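Local coordinates for protein maquette-3 (Escherichia coli, PDB 6Z0C) that has no known natural function but is a designed four-helix bundle, probably built to test how charged networks can be buried within a hydrophobic core, at residues A[40-45]-A[156-161]; A[94-99]-A[105-110]. One frame throughout, in Å; residues are numbered along the deposited sequence.

How the contacts relate
From the N terminus, helix 4-48 carries 40-45 near its end, and helix 52-99 then turns back and finishes with 94-99. Contact 2 joins this end to 105-110, at the beginning of helix 105-144, closing a loop of only five residues. The chain continues into helix 152-194, where 156-161 returns to 40-45 and contact 1 closes a much longer, mainly helical loop of 110 residues. Contact 2 is therefore nested inside contact 1. Their centres lie about 54 Å apart, on opposite sides of the chain's centre: contact 2 pairs the two middle helices at one end, contact 1 the first and last helices towards the other.

Contact 1: A[40-45]-A[156-161]; sequences KQLREA and RELLKG
L42 and L158 make the apolar part of this contact, their side chains crossing at about a right angle. Here the first and last helices of the four-helix bundle, 4-48 and 152-194, pair antiparallel (159°), their local axes 10.3 Å apart, with both leucines facing the core. The CD2 methyls of L42 and L158 come within 3.5 Å, closer than carbon atoms usually pack, while CD1 of L158 rests 3.8 Å from CG of L42. L158 has its CG anti to the backbone N (chi1 -177°), which brings both methyls onto L42. Branched, flexible leucines suit this buried position: L42 also packs on L58 of helix 52-99 and F139 of helix 105-144, and L158 meets L143.

Beside this apolar patch, Q41 spans the outer part of the gap. Its side chain runs extended beyond CG, placing NE2 3.8 Å from the N of L158. Both nitrogens are donors, so they cannot bond to each other. Nearer its root, CB of Q41 lies 4.1 Å from CD1 of L158; the long residue thus gives a hydrocarbon flank inside and a polar end against the backbone of E157 and L158.

Charge is kept to the exposed side. E157 offers its CB to NE2 of Q41 at 4.1 Å, but its chain bends at chi2 and carries the carboxylate away from Q41, where OE1 makes a long salt bridge of 3.6 Å with NZ of K160 on its own helix. With no hydrogen bond between the segments, their attraction probably rests on leucine packing and the glutamine's van der Waals contacts, their register being set by shape.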
loop_
_atom_site.group_PDB
_atom_site.type_symbol
_atom_site.label_atom_id
_atom_site.label_comp_id
_atom_site.label_asym_id
_atom_site.label_seq_id
_atom_site.Cartn_x
_atom_site.Cartn_y
_atom_site.Cartn_z
ATOM N N LYS A 40 4.288 -2.974 22.267
ATOM C CA LYS A 40 4.037 -3.207 23.716
ATOM C C LYS A 40 4.770 -4.479 24.159
ATOM O O LYS A 40 5.345 -4.460 25.259
ATOM C CB LYS A 40 2.533 -3.258 23.995
ATOM C CG LYS A 40 1.802 -1.950 23.722
ATOM C CD LYS A 40 0.306 -2.034 23.927
ATOM C CE LYS A 40 -0.074 -2.320 25.361
ATOM N NZ LYS A 40 -1.523 -2.106 25.593
ATOM N N GLN A 41 4.770 -5.522 23.321
ATOM C CA GLN A 41 5.483 -6.808 23.572
ATOM C C GLN A 41 6.997 -6.567 23.619
ATOM O O GLN A 41 7.664 -7.146 24.503
ATOM C CB GLN A 41 5.165 -7.839 22.486
ATOM C CG GLN A 41 3.797 -8.487 22.620
ATOM C CD GLN A 41 3.585 -9.524 21.546
ATOM O OE1 GLN A 41 2.767 -9.354 20.647
ATOM N NE2 GLN A 41 4.348 -10.603 21.614
ATOM N N LEU A 42 7.525 -5.772 22.686
ATOM C CA LEU A 42 8.967 -5.404 22.635
ATOM C C LEU A 42 9.346 -4.655 23.915
ATOM O O LEU A 42 10.389 -4.980 24.499
ATOM C CB LEU A 42 9.242 -4.527 21.411
ATOM C CG LEU A 42 9.646 -5.262 20.139
ATOM C CD1 LEU A 42 9.669 -4.298 18.958
ATOM C CD2 LEU A 42 11.001 -5.936 20.306
ATOM N N ARG A 43 8.543 -3.663 24.308
ATOM C CA ARG A 43 8.804 -2.843 25.520
ATOM C C ARG A 43 8.821 -3.758 26.752
ATOM O O ARG A 43 9.759 -3.641 27.556
ATOM C CB ARG A 43 7.768 -1.722 25.656
ATOM C CG ARG A 43 7.985 -0.819 26.862
ATOM C CD ARG A 43 9.348 -0.153 26.851
ATOM N NE ARG A 43 9.606 0.628 28.052
ATOM C CZ ARG A 43 9.422 1.938 28.180
ATOM N NH1 ARG A 43 8.956 2.661 27.174
ATOM N NH2 ARG A 43 9.703 2.522 29.333
ATOM N N GLU A 44 7.831 -4.643 26.886
ATOM C CA GLU A 44 7.725 -5.596 28.024
ATOM C C GLU A 44 8.958 -6.509 28.037
ATOM O O GLU A 44 9.578 -6.634 29.108
ATOM C CB GLU A 44 6.432 -6.407 27.941
ATOM C CG GLU A 44 6.304 -7.441 29.049
ATOM C CD GLU A 44 4.887 -7.882 29.381
ATOM O OE1 GLU A 44 3.941 -7.388 28.738
ATOM O OE2 GLU A 44 4.735 -8.716 30.293
ATOM N N ALA A 45 9.304 -7.114 26.896
ATOM C CA ALA A 45 10.476 -8.015 26.752
ATOM C C ALA A 45 11.757 -7.254 27.122
ATOM O O ALA A 45 12.594 -7.821 27.838
ATOM C CB ALA A 45 10.543 -8.575 25.354
ATOM N N ARG A 156 9.920 -15.820 21.859
ATOM C CA ARG A 156 9.273 -16.770 20.914
ATOM C C ARG A 156 7.904 -16.211 20.498
ATOM O O ARG A 156 7.574 -16.307 19.304
ATOM C CB ARG A 156 9.156 -18.173 21.524
ATOM C CG ARG A 156 9.344 -19.300 20.517
ATOM C CD ARG A 156 9.527 -20.658 21.174
ATOM N NE ARG A 156 8.274 -21.397 21.279
ATOM C CZ ARG A 156 7.848 -22.326 20.423
ATOM N NH1 ARG A 156 8.574 -22.664 19.367
ATOM N NH2 ARG A 156 6.687 -22.924 20.631
ATOM N N GLU A 157 7.145 -15.636 21.437
ATOM C CA GLU A 157 5.836 -14.982 21.150
ATOM C C GLU A 157 6.056 -13.770 20.236
ATOM O O GLU A 157 5.248 -13.568 19.311
ATOM C CB GLU A 157 5.128 -14.574 22.445
ATOM C CG GLU A 157 4.461 -15.737 23.154
ATOM C CD GLU A 157 3.508 -16.531 22.276
ATOM O OE1 GLU A 157 3.882 -17.648 21.861
ATOM O OE2 GLU A 157 2.402 -16.023 21.998
ATOM N N LEU A 158 7.110 -12.995 20.491
ATOM C CA LEU A 158 7.488 -11.804 19.686
ATOM C C LEU A 158 7.802 -12.249 18.251
ATOM O O LEU A 158 7.346 -11.582 17.305
ATOM C CB LEU A 158 8.691 -11.136 20.359
ATOM C CG LEU A 158 9.198 -9.847 19.722
ATOM C CD1 LEU A 158 8.127 -8.764 19.740
ATOM C CD2 LEU A 158 10.455 -9.374 20.433
ATOM N N LEU A 159 8.543 -13.351 18.100
ATOM C CA LEU A 159 8.924 -13.907 16.775
ATOM C C LEU A 159 7.658 -14.329 16.021
ATOM O O LEU A 159 7.542 -13.975 14.842
ATOM C CB LEU A 159 9.886 -15.083 16.970
ATOM C CG LEU A 159 10.298 -15.816 15.694
ATOM C CD1 LEU A 159 10.915 -14.860 14.685
ATOM C CD2 LEU A 159 11.264 -16.944 16.010
ATOM N N LYS A 160 6.743 -15.048 16.680
ATOM C CA LYS A 160 5.455 -15.498 16.082
ATOM C C LYS A 160 4.699 -14.280 15.540
ATOM O O LYS A 160 4.204 -14.351 14.395
ATOM C CB LYS A 160 4.589 -16.234 17.106
ATOM C CG LYS A 160 4.994 -17.669 17.406
ATOM C CD LYS A 160 3.990 -18.371 18.300
ATOM C CE LYS A 160 4.430 -19.754 18.733
ATOM N NZ LYS A 160 3.398 -20.419 19.563
ATOM N N GLY A 161 4.614 -13.212 16.340
ATOM C CA GLY A 161 3.976 -11.942 15.952
ATOM C C GLY A 161 4.623 -11.358 14.708
ATOM O O GLY A 161 3.883 -10.988 13.771
#

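Contact 2: A[94-99]-A[105-110]; sequences QELWQL and PELRQK
L107 projects from the start of helix 105-144 towards the end of helix 52-99 and touches three residues there: E95, L96 and L99. Its CG is anti to the carbonyl carbon (chi1 -67°) and, branching at that atom, it sends CD2 to E95 and CD1 to both L96 and L99. CD2 meets CB of E95 at 3.8 Å, whereas CD1 lies 4.0 Å from CD1 of L99, the two leucines crossing at about a right angle. A leucine fits here because its two terminal branches can fill both directions at once.

L96 is the second main contributor. It slides past L107 in the opposite direction, setting its CD2 3.8 Å from CB of L107 and 3.9 Å from CD1 of the same residue, so that one methyl lies against both the root and a branch of its partner. L96 is buried, and it also packs on L193 and W194 of helix 152-194, which is why an apolar residue is wanted on this flank.

The two segments form an antiparallel helical hairpin of the four-helix bundle, with axes at 158° and 10.2 Å apart. The intervening turn contains G101 and G103, which with Q200 bind a potassium ion; the side chain of L99 is about 8 Å from this bound potassium ion.

E95 marks the outer side. Only its hydrocarbon root meets L107, since the chain bends at chi2 (-62°) and takes the carboxylate outwards, a suitable arrangement for an acid at the edge of a leucine patch. L99, exposed at the helix end, lends its CD1 methyl to the same patch one turn after E95.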
loop_
_atom_site.group_PDB
_atom_site.type_symbol
_atom_site.label_atom_id
_atom_site.label_comp_id
_atom_site.label_asym_id
_atom_site.label_seq_id
_atom_site.Cartn_x
_atom_site.Cartn_y
_atom_site.Cartn_z
ATOM N N GLN A 94 -15.791 10.127 -17.865
ATOM C CA GLN A 94 -17.203 10.515 -18.114
ATOM C C GLN A 94 -17.251 11.644 -19.150
ATOM O O GLN A 94 -18.115 11.577 -20.039
ATOM C CB GLN A 94 -17.873 10.907 -16.799
ATOM C CG GLN A 94 -19.355 11.217 -16.933
ATOM C CD GLN A 94 -20.014 11.225 -15.577
ATOM O OE1 GLN A 94 -20.133 10.196 -14.914
ATOM N NE2 GLN A 94 -20.425 12.400 -15.147
ATOM N N GLU A 95 -16.356 12.633 -19.043
ATOM C CA GLU A 95 -16.247 13.752 -20.017
ATOM C C GLU A 95 -16.045 13.168 -21.417
ATOM O O GLU A 95 -16.699 13.651 -22.359
ATOM C CB GLU A 95 -15.096 14.699 -19.672
ATOM C CG GLU A 95 -15.395 15.628 -18.516
ATOM C CD GLU A 95 -16.559 16.572 -18.760
ATOM O OE1 GLU A 95 -16.369 17.570 -19.481
ATOM O OE2 GLU A 95 -17.661 16.289 -18.255
ATOM N N LEU A 96 -15.186 12.152 -21.536
ATOM C CA LEU A 96 -14.800 11.551 -22.839
ATOM C C LEU A 96 -16.025 10.921 -23.521
ATOM O O LEU A 96 -16.195 11.179 -24.721
ATOM C CB LEU A 96 -13.665 10.540 -22.635
ATOM C CG LEU A 96 -12.263 11.146 -22.544
ATOM C CD1 LEU A 96 -11.272 10.144 -21.970
ATOM C CD2 LEU A 96 -11.796 11.643 -23.906
ATOM N N TRP A 97 -16.862 10.142 -22.821
ATOM C CA TRP A 97 -18.021 9.492 -23.496
ATOM C C TRP A 97 -19.191 10.472 -23.650
ATOM O O TRP A 97 -19.945 10.312 -24.621
ATOM C CB TRP A 97 -18.442 8.163 -22.858
ATOM C CG TRP A 97 -19.028 8.218 -21.483
ATOM C CD1 TRP A 97 -20.248 8.708 -21.116
ATOM C CD2 TRP A 97 -18.440 7.675 -20.290
ATOM N NE1 TRP A 97 -20.441 8.536 -19.773
ATOM C CE2 TRP A 97 -19.352 7.905 -19.239
ATOM C CE3 TRP A 97 -17.232 7.028 -20.007
ATOM C CZ2 TRP A 97 -19.086 7.520 -17.926
ATOM C CZ3 TRP A 97 -16.968 6.651 -18.708
ATOM C CH2 TRP A 97 -17.885 6.893 -17.685
ATOM N N GLN A 98 -19.333 11.461 -22.767
ATOM C CA GLN A 98 -20.435 12.458 -22.867
ATOM C C GLN A 98 -20.188 13.371 -24.072
ATOM O O GLN A 98 -21.151 13.654 -24.810
ATOM C CB GLN A 98 -20.580 13.261 -21.574
ATOM C CG GLN A 98 -21.254 12.479 -20.453
ATOM C CD GLN A 98 -21.701 13.368 -19.319
ATOM O OE1 GLN A 98 -21.487 14.577 -19.343
ATOM N NE2 GLN A 98 -22.332 12.776 -18.312
ATOM N N LEU A 99 -18.942 13.800 -24.277
ATOM C CA LEU A 99 -18.584 14.772 -25.344
ATOM C C LEU A 99 -18.330 14.035 -26.661
ATOM O O LEU A 99 -18.589 14.638 -27.725
ATOM C CB LEU A 99 -17.368 15.585 -24.896
ATOM C CG LEU A 99 -17.670 16.651 -23.844
ATOM C CD1 LEU A 99 -16.388 17.257 -23.297
ATOM C CD2 LEU A 99 -18.568 17.735 -24.423
ATOM N N PRO A 105 -7.967 17.503 -27.076
ATOM C CA PRO A 105 -6.791 16.866 -26.481
ATOM C C PRO A 105 -6.674 17.105 -24.968
ATOM O O PRO A 105 -6.071 16.287 -24.297
ATOM C CB PRO A 105 -5.592 17.515 -27.194
ATOM C CG PRO A 105 -6.171 18.160 -28.438
ATOM C CD PRO A 105 -7.611 18.488 -28.109
ATOM N N GLU A 106 -7.241 18.215 -24.479
ATOM C CA GLU A 106 -7.238 18.605 -23.045
ATOM C C GLU A 106 -7.778 17.450 -22.187
ATOM O O GLU A 106 -7.264 17.276 -21.069
ATOM C CB GLU A 106 -8.017 19.910 -22.829
ATOM C CG GLU A 106 -9.486 19.864 -23.236
ATOM C CD GLU A 106 -9.785 20.190 -24.693
ATOM O OE1 GLU A 106 -8.847 20.154 -25.514
ATOM O OE2 GLU A 106 -10.959 20.481 -25.003
ATOM N N LEU A 107 -8.754 16.685 -22.690
ATOM C CA LEU A 107 -9.376 15.542 -21.964
ATOM C C LEU A 107 -8.339 14.430 -21.787
ATOM O O LEU A 107 -8.139 13.984 -20.641
ATOM C CB LEU A 107 -10.592 15.023 -22.739
ATOM C CG LEU A 107 -11.786 15.975 -22.826
ATOM C CD1 LEU A 107 -12.960 15.298 -23.517
ATOM C CD2 LEU A 107 -12.201 16.471 -21.451
ATOM N N ARG A 108 -7.716 14.000 -22.888
ATOM C CA ARG A 108 -6.625 12.990 -22.876
ATOM C C ARG A 108 -5.524 13.460 -21.919
ATOM O O ARG A 108 -5.095 12.652 -21.092
ATOM C CB ARG A 108 -6.058 12.764 -24.279
ATOM C CG ARG A 108 -4.803 11.898 -24.299
ATOM C CD ARG A 108 -4.215 11.706 -25.685
ATOM N NE ARG A 108 -3.918 12.965 -26.358
ATOM C CZ ARG A 108 -2.916 13.789 -26.052
ATOM N NH1 ARG A 108 -2.085 13.512 -25.059
ATOM N NH2 ARG A 108 -2.749 14.901 -26.748
ATOM N N GLN A 109 -5.082 14.716 -22.039
ATOM C CA GLN A 109 -3.952 15.266 -21.239
ATOM C C GLN A 109 -4.303 15.158 -19.749
ATOM O O GLN A 109 -3.468 14.633 -18.982
ATOM C CB GLN A 109 -3.626 16.702 -21.655
ATOM C CG GLN A 109 -2.820 16.781 -22.945
ATOM C CD GLN A 109 -2.672 18.192 -23.461
ATOM O OE1 GLN A 109 -3.088 19.155 -22.824
ATOM N NE2 GLN A 109 -2.072 18.325 -24.630
ATOM N N LYS A 110 -5.501 15.607 -19.363
ATOM C CA LYS A 110 -5.976 15.581 -17.953
ATOM C C LYS A 110 -6.024 14.129 -17.462
ATOM O O LYS A 110 -5.530 13.862 -16.348
ATOM C CB LYS A 110 -7.345 16.259 -17.830
ATOM C CG LYS A 110 -7.881 16.373 -16.410
ATOM C CD LYS A 110 -6.915 17.023 -15.444
ATOM C CE LYS A 110 -7.547 17.364 -14.110
ATOM N NZ LYS A 110 -6.521 17.696 -13.095
#